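Long-range contact in diaminobutyrate-pyruvate transaminase and L-2,4-diaminobutyrate decarboxylase (Vibrio parahaemolyticus, PDB 2QMA), which probably works as a pyridoxal-phosphate-dependent transaminase and decarboxylase of diaminobutyrate metabolism, represented here by its C-terminal glutamate-decarboxylase-like domain: residues D275-I280 / K311-A316. Numbering follows the deposited sequence.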
ATOM      1  N   ASP A 275     -19.549 -17.642   6.979  1.00 11.13           N
ATOM      2  CA  ASP A 275     -19.706 -18.202   8.319  1.00 12.65           C
ATOM      3  C   ASP A 275     -20.955 -17.609   8.997  1.00 12.45           C
ATOM      4  O   ASP A 275     -21.467 -16.542   8.600  1.00 12.61           O
ATOM      5  CB  ASP A 275     -18.459 -17.942   9.190  1.00 12.60           C
ATOM      6  CG  ASP A 275     -17.220 -18.700   8.703  1.00 15.24           C
ATOM      7  OD1 ASP A 275     -17.330 -19.774   8.054  1.00 15.97           O
ATOM      8  OD2 ASP A 275     -16.119 -18.198   8.954  1.00 15.65           O
ATOM      9  N   ASP A 276     -21.486 -18.348   9.962  1.00 11.35           N
ATOM     10  CA  ASP A 276     -22.532 -17.862  10.808  1.00 11.93           C
ATOM     11  C   ASP A 276     -21.960 -16.814  11.809  1.00 12.36           C
ATOM     12  O   ASP A 276     -21.568 -17.132  12.963  1.00 12.83           O
ATOM     13  CB  ASP A 276     -23.177 -19.047  11.563  1.00 12.17           C
ATOM     14  CG  ASP A 276     -24.382 -18.618  12.382  1.00 14.99           C
ATOM     15  OD1 ASP A 276     -24.554 -17.397  12.604  1.00 12.97           O
ATOM     16  OD2 ASP A 276     -25.125 -19.522  12.851  1.00 17.97           O
ATOM     17  N   LEU A 277     -21.886 -15.576  11.326  1.00 13.81           N
ATOM     18  CA  LEU A 277     -21.249 -14.484  12.031  1.00 11.56           C
ATOM     19  C   LEU A 277     -21.985 -14.170  13.337  1.00 12.43           C
ATOM     20  O   LEU A 277     -21.379 -13.799  14.313  1.00 11.42           O
ATOM     21  CB  LEU A 277     -21.230 -13.249  11.129  1.00 13.05           C
ATOM     22  CG  LEU A 277     -20.399 -13.269   9.846  1.00 12.19           C
ATOM     23  CD1 LEU A 277     -20.307 -11.797   9.215  1.00 11.81           C
ATOM     24  CD2 LEU A 277     -19.015 -13.930  10.090  1.00  9.38           C
ATOM     25  N   ASP A 278     -23.308 -14.307  13.344  1.00 12.14           N
ATOM     26  CA  ASP A 278     -24.066 -14.062  14.572  1.00 12.79           C
ATOM     27  C   ASP A 278     -23.743 -15.050  15.686  1.00 11.39           C
ATOM     28  O   ASP A 278     -23.584 -14.684  16.830  1.00  8.97           O
ATOM     29  CB  ASP A 278     -25.566 -14.066  14.261  1.00 15.01           C
ATOM     30  CG  ASP A 278     -26.339 -13.227  15.234  1.00 19.21           C
ATOM     31  OD1 ASP A 278     -25.995 -12.051  15.435  1.00 21.06           O
ATOM     32  OD2 ASP A 278     -27.305 -13.736  15.786  1.00 21.71           O
ATOM     33  N   PHE A 279     -23.648 -16.323  15.352  1.00  9.81           N
ATOM     34  CA  PHE A 279     -23.238 -17.316  16.380  1.00 10.07           C
ATOM     35  C   PHE A 279     -21.786 -17.138  16.841  1.00  9.19           C
ATOM     36  O   PHE A 279     -21.478 -17.295  18.033  1.00  9.00           O
ATOM     37  CB  PHE A 279     -23.419 -18.750  15.871  1.00 10.77           C
ATOM     38  CG  PHE A 279     -23.164 -19.773  16.913  1.00 11.88           C
ATOM     39  CD1 PHE A 279     -24.157 -20.110  17.822  1.00 13.16           C
ATOM     40  CD2 PHE A 279     -21.919 -20.393  17.011  1.00 10.56           C
ATOM     41  CE1 PHE A 279     -23.913 -21.084  18.819  1.00 14.13           C
ATOM     42  CE2 PHE A 279     -21.673 -21.343  17.969  1.00 13.13           C
ATOM     43  CZ  PHE A 279     -22.687 -21.705  18.887  1.00 14.19           C
ATOM     44  N   ILE A 280     -20.912 -16.780  15.908  1.00  8.08           N
ATOM     45  CA  ILE A 280     -19.515 -16.519  16.252  1.00  8.91           C
ATOM     46  C   ILE A 280     -19.506 -15.327  17.234  1.00  8.62           C
ATOM     47  O   ILE A 280     -18.785 -15.336  18.237  1.00  8.96           O
ATOM     48  CB  ILE A 280     -18.701 -16.265  15.016  1.00  7.95           C
ATOM     49  CG1 ILE A 280     -18.583 -17.591  14.241  1.00 11.04           C
ATOM     50  CG2 ILE A 280     -17.272 -15.762  15.375  1.00  7.26           C
ATOM     51  CD1 ILE A 280     -17.909 -17.474  12.870  1.00 14.08           C
ATOM     52  N   LYS A 311     -25.626 -11.125   8.679  1.00 12.88           N
ATOM     53  CA  LYS A 311     -26.185 -10.893  10.017  1.00 13.60           C
ATOM     54  C   LYS A 311     -25.169 -11.230  11.124  1.00 13.07           C
ATOM     55  O   LYS A 311     -24.640 -12.313  11.132  1.00 13.47           O
ATOM     56  CB  LYS A 311     -27.488 -11.703  10.224  1.00 13.69           C
ATOM     57  CG  LYS A 311     -28.136 -11.400  11.592  1.00 18.62           C
ATOM     58  CD  LYS A 311     -28.591  -9.910  11.596  1.00 27.58           C
ATOM     59  CE  LYS A 311     -29.153  -9.486  12.943  1.00 31.78           C
ATOM     60  NZ  LYS A 311     -29.515  -8.039  12.918  1.00 35.03           N
ATOM     61  N   GLY A 312     -24.898 -10.303  12.043  1.00 12.36           N
ATOM     62  CA  GLY A 312     -23.814 -10.520  13.029  1.00 12.52           C
ATOM     63  C   GLY A 312     -22.595  -9.654  12.730  1.00 11.76           C
ATOM     64  O   GLY A 312     -21.851  -9.263  13.623  1.00  9.86           O
ATOM     65  N   VAL A 313     -22.417  -9.305  11.459  1.00 11.96           N
ATOM     66  CA  VAL A 313     -21.304  -8.394  11.084  1.00 13.11           C
ATOM     67  C   VAL A 313     -21.401  -7.104  11.872  1.00 13.37           C
ATOM     68  O   VAL A 313     -20.369  -6.559  12.285  1.00 14.34           O
ATOM     69  CB  VAL A 313     -21.178  -8.139   9.536  1.00 13.00           C
ATOM     70  CG1 VAL A 313     -22.272  -7.215   9.052  1.00 12.51           C
ATOM     71  CG2 VAL A 313     -19.786  -7.525   9.184  1.00 13.67           C
ATOM     72  N   GLU A 314     -22.622  -6.623  12.147  1.00 13.15           N
ATOM     73  CA  GLU A 314     -22.717  -5.348  12.890  1.00 13.48           C
ATOM     74  C   GLU A 314     -22.177  -5.368  14.350  1.00 13.14           C
ATOM     75  O   GLU A 314     -22.032  -4.309  14.971  1.00 12.93           O
ATOM     76  CB  GLU A 314     -24.164  -4.799  12.896  1.00 12.36           C
ATOM     77  CG  GLU A 314     -25.172  -5.565  13.798  1.00 12.49           C
ATOM     78  CD  GLU A 314     -25.493  -7.030  13.394  1.00 14.12           C
ATOM     79  OE1 GLU A 314     -25.212  -7.476  12.210  1.00 13.82           O
ATOM     80  OE2 GLU A 314     -26.093  -7.715  14.283  1.00 13.77           O
ATOM     81  N   ARG A 315     -21.950  -6.558  14.889  1.00 12.85           N
ATOM     82  CA  ARG A 315     -21.473  -6.766  16.260  1.00 12.23           C
ATOM     83  C   ARG A 315     -19.956  -7.028  16.362  1.00 12.40           C
ATOM     84  O   ARG A 315     -19.427  -7.114  17.480  1.00 11.54           O
ATOM     85  CB  ARG A 315     -22.213  -7.966  16.867  1.00 11.70           C
ATOM     86  CG  ARG A 315     -23.783  -7.882  16.742  1.00 14.72           C
ATOM     87  CD  ARG A 315     -24.442  -9.224  17.064  1.00 13.86           C
ATOM     88  NE  ARG A 315     -24.052  -9.670  18.384  1.00 17.62           N
ATOM     89  CZ  ARG A 315     -24.173 -10.916  18.829  1.00 15.26           C
ATOM     90  NH1 ARG A 315     -23.788 -11.173  20.062  1.00 15.07           N
ATOM     91  NH2 ARG A 315     -24.643 -11.898  18.042  1.00 14.59           N
ATOM     92  N   ALA A 316     -19.267  -7.098  15.202  1.00 12.30           N
ATOM     93  CA  ALA A 316     -17.821  -7.405  15.146  1.00 12.09           C
ATOM     94  C   ALA A 316     -17.015  -6.401  15.942  1.00 11.95           C
ATOM     95  O   ALA A 316     -17.333  -5.196  15.965  1.00 13.33           O
ATOM     96  CB  ALA A 316     -17.337  -7.392  13.702  1.00 11.35           C
TER
HETATM   97  O   HOH W   1     -23.917 -14.246   9.375  1.00 24.63           O
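Asp-278 and Arg-315 carry the charged part of this contact. NH2 of Arg-315 donates to OD1 of Asp-278 over 2.9 Å in a salt bridge with an N-H...O angle of 152°. The oxygen lies close to the guanidinium plane, at its edge, but is itself approached from above the carboxylate, the two planes standing 68° apart. NH1 of the same arginine pairs with Asp-282 one turn further along the helix, so two carboxylates hold the guanidinium against helix 277-287. Glu-314 OE1 accepts from Gly-312 N at 2.8 Å, fastening the turn; its OE2 lies 4.5 Å from Asp-278 OD1, a repulsion probably eased by Arg-315 on Asp-278 and by a long salt bridge from Lys-311 NZ to OE2.

The CA atoms come nearest at Gly-312 and Asp-278, 3.9 Å apart. A CB on Gly-312 would run into Leu-277 C and Asp-278 N, and at these backbone angles it would also press on the carbonyl O of Lys-311. That oxygen lies over the helix start, 2.7 Å from a water that probably donates to it and accepts from Leu-277 N, bridging the segments. Asp-276 caps the same helix end by taking the N-H of Phe-279 on OD1.

Apolar packing occupies the buried side. CD1 of Leu-277, carried out anti to CA (chi2 -169°), meets Val-313 CB at 3.8 Å, the two side chains pointing the same way. Leu-277 also touches Val-293 of strand 290-295. The contact thus joins the N-terminus of helix 277-287 to the short 3-10 turn leading into strand 318-322, a helix-to-loop junction beside the mixed seven-stranded sheet of the large domain of a fold-type I pyridoxal-phosphate enzyme.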